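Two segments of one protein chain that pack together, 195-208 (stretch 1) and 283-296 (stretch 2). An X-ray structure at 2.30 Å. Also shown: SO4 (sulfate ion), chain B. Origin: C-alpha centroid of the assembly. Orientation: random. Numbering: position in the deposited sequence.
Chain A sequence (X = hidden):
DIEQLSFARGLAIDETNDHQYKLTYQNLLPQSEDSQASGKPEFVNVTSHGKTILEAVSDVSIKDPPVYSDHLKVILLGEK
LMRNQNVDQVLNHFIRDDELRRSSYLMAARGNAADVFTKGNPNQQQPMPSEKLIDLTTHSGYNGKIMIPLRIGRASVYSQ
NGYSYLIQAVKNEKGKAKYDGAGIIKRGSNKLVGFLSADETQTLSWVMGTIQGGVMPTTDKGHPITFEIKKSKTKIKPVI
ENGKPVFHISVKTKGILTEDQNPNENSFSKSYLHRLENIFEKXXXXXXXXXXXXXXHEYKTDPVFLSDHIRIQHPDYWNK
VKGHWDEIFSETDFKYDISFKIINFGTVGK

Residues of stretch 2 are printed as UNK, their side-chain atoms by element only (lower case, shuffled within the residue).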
# COMPACT_ATOMS: atom_id res chain seq x y z
N PHE A 195 -1.27 0.78 9.24
CA PHE A 195 -0.88 1.88 8.36
C PHE A 195 0.33 2.62 8.92
O PHE A 195 0.54 2.70 10.12
CB PHE A 195 -2.00 2.92 8.25
CG PHE A 195 -3.21 2.46 7.49
CD1 PHE A 195 -3.29 2.64 6.12
CD2 PHE A 195 -4.28 1.89 8.15
CE1 PHE A 195 -4.41 2.24 5.42
CE2 PHE A 195 -5.40 1.48 7.46
CZ PHE A 195 -5.47 1.66 6.09
N LEU A 196 1.13 3.17 8.01
CA LEU A 196 2.19 4.09 8.35
C LEU A 196 1.68 5.46 7.93
O LEU A 196 0.96 5.59 6.94
CB LEU A 196 3.48 3.73 7.62
CG LEU A 196 4.19 2.43 8.02
CD1 LEU A 196 5.48 2.26 7.22
CD2 LEU A 196 4.48 2.40 9.51
N SER A 197 2.04 6.49 8.69
CA SER A 197 1.66 7.85 8.36
C SER A 197 2.47 8.33 7.16
O SER A 197 3.45 7.69 6.78
CB SER A 197 1.89 8.79 9.55
OG SER A 197 3.27 8.85 9.88
N ALA A 198 2.05 9.45 6.58
CA ALA A 198 2.79 10.09 5.49
C ALA A 198 4.24 10.35 5.90
O ALA A 198 5.15 10.05 5.13
CB ALA A 198 2.12 11.39 5.09
N ASP A 199 4.45 10.91 7.09
CA ASP A 199 5.80 11.20 7.59
C ASP A 199 6.61 9.92 7.75
O ASP A 199 7.77 9.85 7.35
CB ASP A 199 5.76 11.96 8.92
CG ASP A 199 5.38 13.43 8.77
OD1 ASP A 199 5.39 13.96 7.64
OD2 ASP A 199 5.08 14.07 9.80
N GLU A 200 6.00 8.90 8.36
CA GLU A 200 6.67 7.62 8.58
C GLU A 200 7.03 6.96 7.25
O GLU A 200 8.11 6.39 7.11
CB GLU A 200 5.79 6.68 9.41
CG GLU A 200 5.71 7.06 10.88
CD GLU A 200 4.63 6.31 11.65
OE1 GLU A 200 4.75 6.24 12.89
OE2 GLU A 200 3.66 5.81 11.04
N THR A 201 6.12 7.05 6.27
CA THR A 201 6.37 6.48 4.95
C THR A 201 7.54 7.21 4.28
O THR A 201 8.41 6.58 3.69
CB THR A 201 5.10 6.52 4.06
OG1 THR A 201 4.01 5.88 4.75
CG2 THR A 201 5.33 5.79 2.75
N GLN A 202 7.58 8.53 4.42
CA GLN A 202 8.68 9.32 3.85
C GLN A 202 10.00 8.92 4.49
O GLN A 202 10.99 8.71 3.80
CB GLN A 202 8.46 10.83 4.04
CG GLN A 202 9.51 11.67 3.30
CD GLN A 202 9.37 13.16 3.53
OE1 GLN A 202 9.39 13.64 4.66
NE2 GLN A 202 9.25 13.91 2.44
N THR A 203 10.01 8.82 5.81
CA THR A 203 11.21 8.43 6.55
C THR A 203 11.72 7.07 6.08
O THR A 203 12.90 6.91 5.77
CB THR A 203 10.93 8.35 8.06
OG1 THR A 203 10.54 9.64 8.53
CG2 THR A 203 12.17 7.88 8.81
N LEU A 204 10.81 6.10 6.04
CA LEU A 204 11.16 4.74 5.66
C LEU A 204 11.69 4.71 4.23
O LEU A 204 12.72 4.10 3.96
CB LEU A 204 9.94 3.82 5.81
CG LEU A 204 10.19 2.32 5.78
CD1 LEU A 204 11.26 1.91 6.79
CD2 LEU A 204 8.88 1.59 6.02
N SER A 205 10.99 5.40 3.34
CA SER A 205 11.40 5.48 1.94
C SER A 205 12.76 6.17 1.75
O SER A 205 13.51 5.82 0.85
CB SER A 205 10.35 6.22 1.13
OG SER A 205 10.73 6.30 -0.24
N TRP A 206 13.04 7.15 2.61
CA TRP A 206 14.28 7.93 2.57
C TRP A 206 15.47 7.04 2.92
O TRP A 206 16.48 7.03 2.21
CB TRP A 206 14.20 9.09 3.57
CG TRP A 206 15.19 10.21 3.40
CD1 TRP A 206 16.51 10.11 3.06
CD2 TRP A 206 14.94 11.60 3.65
NE1 TRP A 206 17.09 11.37 3.04
CE2 TRP A 206 16.14 12.29 3.40
CE3 TRP A 206 13.81 12.33 4.03
CZ2 TRP A 206 16.25 13.68 3.52
CZ3 TRP A 206 13.91 13.70 4.16
CH2 TRP A 206 15.13 14.36 3.91
N VAL A 207 15.34 6.32 4.03
CA VAL A 207 16.41 5.46 4.52
C VAL A 207 16.64 4.26 3.60
O VAL A 207 17.78 3.85 3.40
CB VAL A 207 16.12 4.99 5.97
CG1 VAL A 207 17.19 4.04 6.46
CG2 VAL A 207 16.02 6.20 6.90
N MET A 208 15.57 3.73 3.02
CA MET A 208 15.67 2.58 2.11
C MET A 208 16.14 2.98 0.71
O MET A 208 16.46 2.11 -0.09
CB MET A 208 14.33 1.85 2.02
CG MET A 208 13.89 1.23 3.34
SD MET A 208 15.06 0.05 4.02
CE MET A 208 15.04 -1.20 2.74
N UNK A 283 17.76 13.74 13.07
CA UNK A 283 16.30 13.65 13.01
C UNK A 283 15.86 12.44 12.19
O UNK A 283 15.02 11.66 12.62
c UNK A 283 15.67 14.93 12.45
c UNK A 283 13.51 16.17 12.04
n UNK A 283 11.28 15.08 12.51
c UNK A 283 14.17 14.82 12.25
c UNK A 283 12.05 16.00 11.62
N UNK A 284 16.45 12.27 11.00
CA UNK A 284 16.11 11.12 10.16
C UNK A 284 16.36 9.83 10.93
O UNK A 284 15.55 8.90 10.89
c UNK A 284 16.56 10.07 7.81
c UNK A 284 17.51 10.14 6.61
c UNK A 284 15.13 10.22 7.34
c UNK A 284 16.91 11.13 8.86
N UNK A 285 17.49 9.78 11.64
CA UNK A 285 17.87 8.59 12.39
C UNK A 285 16.85 8.25 13.48
O UNK A 285 16.42 7.10 13.57
o UNK A 285 21.77 6.40 13.99
c UNK A 285 21.18 7.50 14.05
o UNK A 285 21.75 8.56 14.36
c UNK A 285 19.25 8.76 13.03
c UNK A 285 19.70 7.51 13.76
N UNK A 286 16.48 9.22 14.29
CA UNK A 286 15.53 8.93 15.37
C UNK A 286 14.14 8.63 14.80
O UNK A 286 13.42 7.80 15.34
c UNK A 286 15.97 14.39 16.72
n UNK A 286 14.87 14.99 16.28
n UNK A 286 17.12 15.04 16.67
c UNK A 286 15.50 10.04 16.43
c UNK A 286 14.77 12.29 17.29
c UNK A 286 14.70 11.29 16.11
n UNK A 286 15.95 13.14 17.20
N UNK A 287 13.78 9.27 13.70
CA UNK A 287 12.49 9.01 13.07
C UNK A 287 12.44 7.59 12.50
O UNK A 287 11.43 6.91 12.65
c UNK A 287 11.88 11.43 12.59
c UNK A 287 12.16 10.06 11.99
o UNK A 287 11.67 11.53 13.82
o UNK A 287 11.85 12.43 11.84
N UNK A 288 13.53 7.12 11.88
CA UNK A 288 13.53 5.77 11.31
C UNK A 288 13.56 4.71 12.41
O UNK A 288 13.02 3.62 12.24
c UNK A 288 14.39 4.29 9.46
c UNK A 288 16.03 5.39 11.00
c UNK A 288 14.68 5.53 10.29
N UNK A 289 14.18 5.03 13.55
CA UNK A 289 14.21 4.11 14.69
C UNK A 289 12.80 3.84 15.21
O UNK A 289 12.47 2.72 15.58
c UNK A 289 18.91 4.65 16.56
n UNK A 289 19.70 5.14 17.73
c UNK A 289 17.42 4.91 16.75
c UNK A 289 16.60 4.42 15.57
c UNK A 289 15.11 4.63 15.81
N UNK A 290 11.98 4.88 15.23
CA UNK A 290 10.59 4.76 15.66
C UNK A 290 9.81 3.87 14.68
O UNK A 290 9.08 2.96 15.10
c UNK A 290 9.96 6.15 15.79
n UNK A 290 7.95 6.27 18.59
c UNK A 290 8.48 6.20 16.23
o UNK A 290 8.15 4.26 17.58
c UNK A 290 8.19 5.50 17.53
N UNK A 291 9.97 4.11 13.38
CA UNK A 291 9.27 3.35 12.35
C UNK A 291 9.71 1.88 12.37
O UNK A 291 8.87 0.98 12.33
c UNK A 291 8.96 5.36 10.87
c UNK A 291 8.78 3.06 9.89
c UNK A 291 9.48 3.93 10.94
N UNK A 292 11.02 1.66 12.45
CA UNK A 292 11.56 0.30 12.48
C UNK A 292 11.08 -0.46 13.72
O UNK A 292 10.87 -1.66 13.68
c UNK A 292 13.73 -0.95 11.91
c UNK A 292 13.22 0.19 9.41
c UNK A 292 13.09 0.33 12.44
s UNK A 292 13.21 -1.40 10.23
N UNK A 293 10.90 0.25 14.82
CA UNK A 293 10.39 -0.35 16.04
C UNK A 293 8.94 -0.83 15.86
O UNK A 293 8.57 -1.90 16.34
o UNK A 293 9.25 0.19 19.16
c UNK A 293 10.47 0.65 17.20
o UNK A 293 11.23 -0.70 18.98
c UNK A 293 10.30 -0.01 18.54
N UNK A 294 8.13 -0.03 15.17
CA UNK A 294 6.76 -0.42 14.83
C UNK A 294 6.75 -1.63 13.89
O UNK A 294 5.96 -2.55 14.07
c UNK A 294 5.73 1.90 15.13
n UNK A 294 2.82 3.01 14.90
c UNK A 294 5.99 0.74 14.19
c UNK A 294 5.27 3.15 14.39
c UNK A 294 3.85 3.04 13.83
N UNK A 295 7.64 -1.64 12.90
CA UNK A 295 7.70 -2.76 11.96
C UNK A 295 8.14 -4.04 12.66
O UNK A 295 7.57 -5.11 12.45
c UNK A 295 9.24 -1.16 8.73
c UNK A 295 6.85 -1.69 9.19
c UNK A 295 8.64 -2.45 10.79
c UNK A 295 8.20 -1.36 9.81
N UNK A 296 9.14 -3.92 13.54
CA UNK A 296 9.67 -5.09 14.24
C UNK A 296 8.77 -5.62 15.36
O UNK A 296 8.61 -6.82 15.49
o UNK A 296 13.64 -3.25 14.84
n UNK A 296 14.44 -5.28 14.33
c UNK A 296 12.14 -4.75 13.76
c UNK A 296 13.48 -4.36 14.36
c UNK A 296 11.05 -4.78 14.80
S SO4 B . 1.78 5.03 17.62
O1 SO4 B . 1.21 3.72 17.89
O2 SO4 B . 0.74 5.88 17.04
O3 SO4 B . 2.89 4.93 16.69
O4 SO4 B . 2.27 5.61 18.86
O HOH W 1 12.16 12.18 8.93

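Position 283 carries four carbons in a row ending in a nitrogen. Nothing on stretch 1 lies within contact distance. It is Lys283.

Position 284 has four carbons, forked at the second. One fork tip sits over a face of the Trp206 ring, and the side chain also approaches Thr203 and Val207. This is Leu284. Leu284 CD2 lies 3.8 Å from the centroid of the Trp206 five-membered ring, a CH-pi contact. Its CD2 is 3.7 Å from Trp206 CD1, and its CG is 4.0 Å from Val207 CG2.

Position 285 has three carbons, the third carrying two oxygens. It points away from stretch 1. It is Glu285.

Position 286 has three carbons, a nitrogen, then a carbon bearing two more nitrogens. This guanidinium marks Arg286, exposed and also directed away.

Position 287 has two carbons, the second carrying two oxygens. Its CB lies 3.8 Å from Thr203 OG1. It is Asp287. OD2 forms a salt bridge with Lys283 NZ at 2.8 Å, one turn back on the same helix. A water also donates to Asp287 OD2 at 2.9 Å and lies 3.0 Å from Thr203 OG1, so it bridges the two helices.

Position 288 has one carbon carrying two more. It packs on Thr203 and Val207. It is Val288. Its CG2 is 3.6 Å from Val207 CG2, and its backbone N is 3.4 Å from Thr203 CG2, a close approach of the helices.

Position 289 has four carbons in a row ending in nitrogen and points away. It is Lys289.

Position 290 has three carbons, the third carrying one oxygen and one nitrogen. The elements fit an amide, and it is Gln290. It makes no contact here.

Position 291 again has one carbon carrying two. It points toward stretch 1 and meets Leu196, Glu200 and Leu204. It is Val291. CG2 is 3.7 Å from Glu200 CG, while CG1 is 4.1 Å from Leu204 CD1.

Position 292 is an unbranched chain of two carbons, a sulfur and a carbon. Its end reaches Leu204. The sulfur identifies Met292. Its CE is 3.7 Å from Leu204 CD1.

Position 293 has two carbons, the second with two oxygens. It is Asp293, out of reach.

Position 294 has four carbons ending in nitrogen, lying near Leu196 and Glu200. It is Lys294. Its CE is 3.5 Å from Glu200 OE1, but NZ stands 4.3 Å from that oxygen, too far for a salt bridge. NZ instead donates to sulfate O3 at 2.6 Å.

Position 295 has four carbons, forked at the second. It points toward stretch 1 and meets Leu204. It is Leu295, with CD1 3.9 Å from Leu204 CD2.

Position 296 has three carbons, the third carrying one oxygen and one nitrogen. It is Gln296, out of reach.

The helices cross at -106°, with axes 9.1 Å apart at closest approach. No direct hydrogen bond joins them. Apolar packing dominates: Leu284, Val288 and Val291 fit against Thr203, Leu204 and Val207, and the water adds a polar link.

Stretch 2 (283-296) KLERDVKQVMDKLQ
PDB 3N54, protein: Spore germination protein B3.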